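Long-range contact in protein FkbI (Streptomyces hygroscopicus, PDB 1R2J), which binds FAD and probably acts as an acyl-ACP dehydrogenase in making the methoxymalonyl extender unit of the polyketide FK520: residues Thr76-Arg87 with Ala220-Ser228. Numbering follows the deposited sequence.
Sequences TSQGMAAWTVQR and ASLAYGRKS
Tyr-224 lays its ring flat against the backbone of helix 69-88 at Gly-79, with CE1 3.3 Å from Gly-79 C and the carbonyl O of Gly-79 over the ring centre. With no side chain at Gly-79, the phenol reaches the backbone, OH lying 3.7 Å from Gly-79 CA. With CG swung opposite its own backbone N (chi1 -167°), the tyrosine fits as a knob into the hole formed by Thr-76, Gly-79, Met-80 and Trp-83. Trp-83 CD1 closes on Tyr-224 CB at 3.5 Å, while the indole NE1 donates to Ala-220 O at 2.7 Å; that oxygen lies in the indole plane, although the bond is bent (141° at the hydrogen). One residue along on each helix, Ser-221 OG donates to Thr-84 OG1, 2.8 Å away, and Thr-84 OG1 in turn donates to Met-80 O, a short chain of hydrogen bonds that orients both hydroxyls. Met-80 CG packs on Ser-221 OG, and its SD lies 3.3 Å from Ser-221 O, by the kink at Gly-225. The Met-80 side chain also touches Val-109, an FAD-binding residue of strand 107-110, and lies about 5 Å from the bound FAD. Segments 76-87 and 220-228 run roughly antiparallel (150°), axes 8.5 Å apart at closest approach, joining the N-terminal and C-terminal helical domains beside the flavin, as in the acyl-CoA dehydrogenase fold.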
# COMPACT_ATOMS: atom_id res chain seq x y z
N THR A 76 -4.10 0.62 1.10
CA THR A 76 -2.88 1.27 1.58
C THR A 76 -2.85 2.73 1.13
O THR A 76 -2.49 3.61 1.91
CB THR A 76 -1.58 0.51 1.11
OG1 THR A 76 -1.36 0.72 -0.29
CG2 THR A 76 -1.72 -0.98 1.35
N SER A 77 -3.24 2.99 -0.12
CA SER A 77 -3.25 4.36 -0.63
C SER A 77 -4.29 5.18 0.12
O SER A 77 -4.03 6.31 0.53
CB SER A 77 -3.56 4.36 -2.13
OG SER A 77 -2.54 3.71 -2.86
N GLN A 78 -5.48 4.61 0.28
CA GLN A 78 -6.56 5.26 1.00
C GLN A 78 -6.10 5.59 2.41
O GLN A 78 -6.19 6.74 2.86
CB GLN A 78 -7.77 4.33 1.12
CG GLN A 78 -8.84 4.51 0.06
CD GLN A 78 -9.45 5.90 0.07
OE1 GLN A 78 -8.90 6.83 -0.51
NE2 GLN A 78 -10.58 6.06 0.75
N GLY A 79 -5.61 4.57 3.10
CA GLY A 79 -5.15 4.73 4.47
C GLY A 79 -4.01 5.70 4.63
O GLY A 79 -3.95 6.44 5.62
N MET A 80 -3.10 5.70 3.66
CA MET A 80 -1.95 6.58 3.70
C MET A 80 -2.39 8.03 3.51
O MET A 80 -1.89 8.93 4.17
CB MET A 80 -0.93 6.20 2.62
CG MET A 80 0.36 7.02 2.67
SD MET A 80 1.81 6.18 1.97
CE MET A 80 1.48 6.33 0.24
N ALA A 81 -3.33 8.24 2.60
CA ALA A 81 -3.84 9.59 2.35
C ALA A 81 -4.54 10.12 3.59
O ALA A 81 -4.31 11.27 3.99
CB ALA A 81 -4.82 9.57 1.18
N ALA A 82 -5.38 9.29 4.20
CA ALA A 82 -6.12 9.66 5.40
C ALA A 82 -5.17 10.02 6.53
O ALA A 82 -5.36 11.03 7.22
CB ALA A 82 -7.04 8.51 5.82
N TRP A 83 -4.16 9.18 6.73
CA TRP A 83 -3.16 9.39 7.76
C TRP A 83 -2.39 10.68 7.52
O TRP A 83 -2.18 11.47 8.44
CB TRP A 83 -2.18 8.21 7.79
CG TRP A 83 -0.98 8.45 8.64
CD1 TRP A 83 0.31 8.63 8.21
CD2 TRP A 83 -0.95 8.55 10.06
NE1 TRP A 83 1.14 8.84 9.29
CE2 TRP A 83 0.39 8.79 10.44
CE3 TRP A 83 -1.92 8.46 11.06
CZ2 TRP A 83 0.78 8.95 11.77
CZ3 TRP A 83 -1.54 8.62 12.39
CH2 TRP A 83 -0.20 8.86 12.73
N THR A 84 -1.98 10.90 6.28
CA THR A 84 -1.25 12.10 5.92
C THR A 84 -2.04 13.37 6.26
O THR A 84 -1.49 14.34 6.78
CB THR A 84 -0.92 12.10 4.41
OG1 THR A 84 -0.12 10.95 4.10
CG2 THR A 84 -0.15 13.36 4.03
N VAL A 85 -3.34 13.36 5.98
CA VAL A 85 -4.17 14.52 6.26
C VAL A 85 -4.43 14.72 7.74
O VAL A 85 -4.48 15.84 8.23
CB VAL A 85 -5.53 14.43 5.52
CG1 VAL A 85 -6.38 15.64 5.84
CG2 VAL A 85 -5.31 14.33 4.02
N GLN A 86 -4.58 13.63 8.48
CA GLN A 86 -4.84 13.78 9.90
C GLN A 86 -3.55 13.97 10.70
O GLN A 86 -3.60 14.27 11.90
CB GLN A 86 -5.65 12.57 10.39
CG GLN A 86 -4.85 11.45 10.97
CD GLN A 86 -4.66 11.62 12.45
OE1 GLN A 86 -5.61 11.90 13.18
NE2 GLN A 86 -3.42 11.47 12.90
N ARG A 87 -2.41 13.84 10.04
CA ARG A 87 -1.12 14.03 10.71
C ARG A 87 -0.57 15.43 10.41
O ARG A 87 0.18 15.99 11.21
CB ARG A 87 -0.11 12.97 10.25
CG ARG A 87 1.23 13.02 10.98
CD ARG A 87 1.08 12.71 12.46
NE ARG A 87 2.31 12.96 13.23
CZ ARG A 87 2.41 12.80 14.55
NH1 ARG A 87 1.37 12.39 15.26
NH2 ARG A 87 3.56 13.06 15.17
N ALA A 220 6.40 10.99 7.41
CA ALA A 220 5.19 10.87 8.20
C ALA A 220 4.18 10.03 7.44
O ALA A 220 3.50 9.18 8.02
CB ALA A 220 4.61 12.25 8.47
N SER A 221 4.09 10.25 6.13
CA SER A 221 3.16 9.52 5.29
C SER A 221 3.64 8.09 5.02
O SER A 221 2.83 7.17 4.93
CB SER A 221 2.97 10.26 3.96
OG SER A 221 2.11 9.53 3.10
N LEU A 222 4.95 7.92 4.88
CA LEU A 222 5.53 6.60 4.62
C LEU A 222 5.39 5.67 5.81
O LEU A 222 5.41 4.46 5.65
CB LEU A 222 7.00 6.72 4.23
CG LEU A 222 7.30 7.08 2.77
CD1 LEU A 222 8.81 7.15 2.55
CD2 LEU A 222 6.68 6.04 1.85
N ALA A 223 5.27 6.24 7.01
CA ALA A 223 5.11 5.43 8.22
C ALA A 223 3.90 4.55 7.96
O ALA A 223 3.92 3.34 8.20
CB ALA A 223 4.87 6.32 9.44
N TYR A 224 2.82 5.16 7.47
CA TYR A 224 1.64 4.39 7.12
C TYR A 224 2.03 3.99 5.71
O TYR A 224 2.71 4.74 5.03
CB TYR A 224 0.38 5.26 7.11
CG TYR A 224 -0.90 4.46 7.07
CD1 TYR A 224 -1.31 3.80 5.91
CD2 TYR A 224 -1.69 4.33 8.21
CE1 TYR A 224 -2.46 3.02 5.89
CE2 TYR A 224 -2.86 3.54 8.20
CZ TYR A 224 -3.23 2.90 7.03
OH TYR A 224 -4.35 2.11 7.01
N GLY A 225 1.62 2.82 5.26
CA GLY A 225 2.04 2.43 3.93
C GLY A 225 3.09 1.38 4.19
O GLY A 225 2.97 0.26 3.72
N ARG A 226 4.13 1.74 4.94
CA ARG A 226 5.14 0.76 5.28
C ARG A 226 4.45 -0.24 6.21
O ARG A 226 4.65 -1.44 6.09
CB ARG A 226 6.33 1.41 6.00
CG ARG A 226 7.35 1.95 5.02
CD ARG A 226 8.49 2.70 5.68
NE ARG A 226 9.31 3.32 4.64
CZ ARG A 226 10.12 4.35 4.82
NH1 ARG A 226 10.24 4.90 6.02
NH2 ARG A 226 10.81 4.83 3.80
N LYS A 227 3.62 0.28 7.11
CA LYS A 227 2.88 -0.57 8.04
C LYS A 227 1.84 -1.39 7.29
O LYS A 227 1.65 -2.58 7.54
CB LYS A 227 2.19 0.28 9.11
CG LYS A 227 1.29 -0.51 10.06
CD LYS A 227 0.71 0.37 11.17
CE LYS A 227 -0.40 1.28 10.65
NZ LYS A 227 -0.91 2.18 11.72
N SER A 228 1.17 -0.73 6.35
CA SER A 228 0.13 -1.36 5.55
C SER A 228 0.72 -2.40 4.60
O SER A 228 0.18 -3.49 4.45
CB SER A 228 -0.64 -0.30 4.76
OG SER A 228 -1.80 -0.86 4.18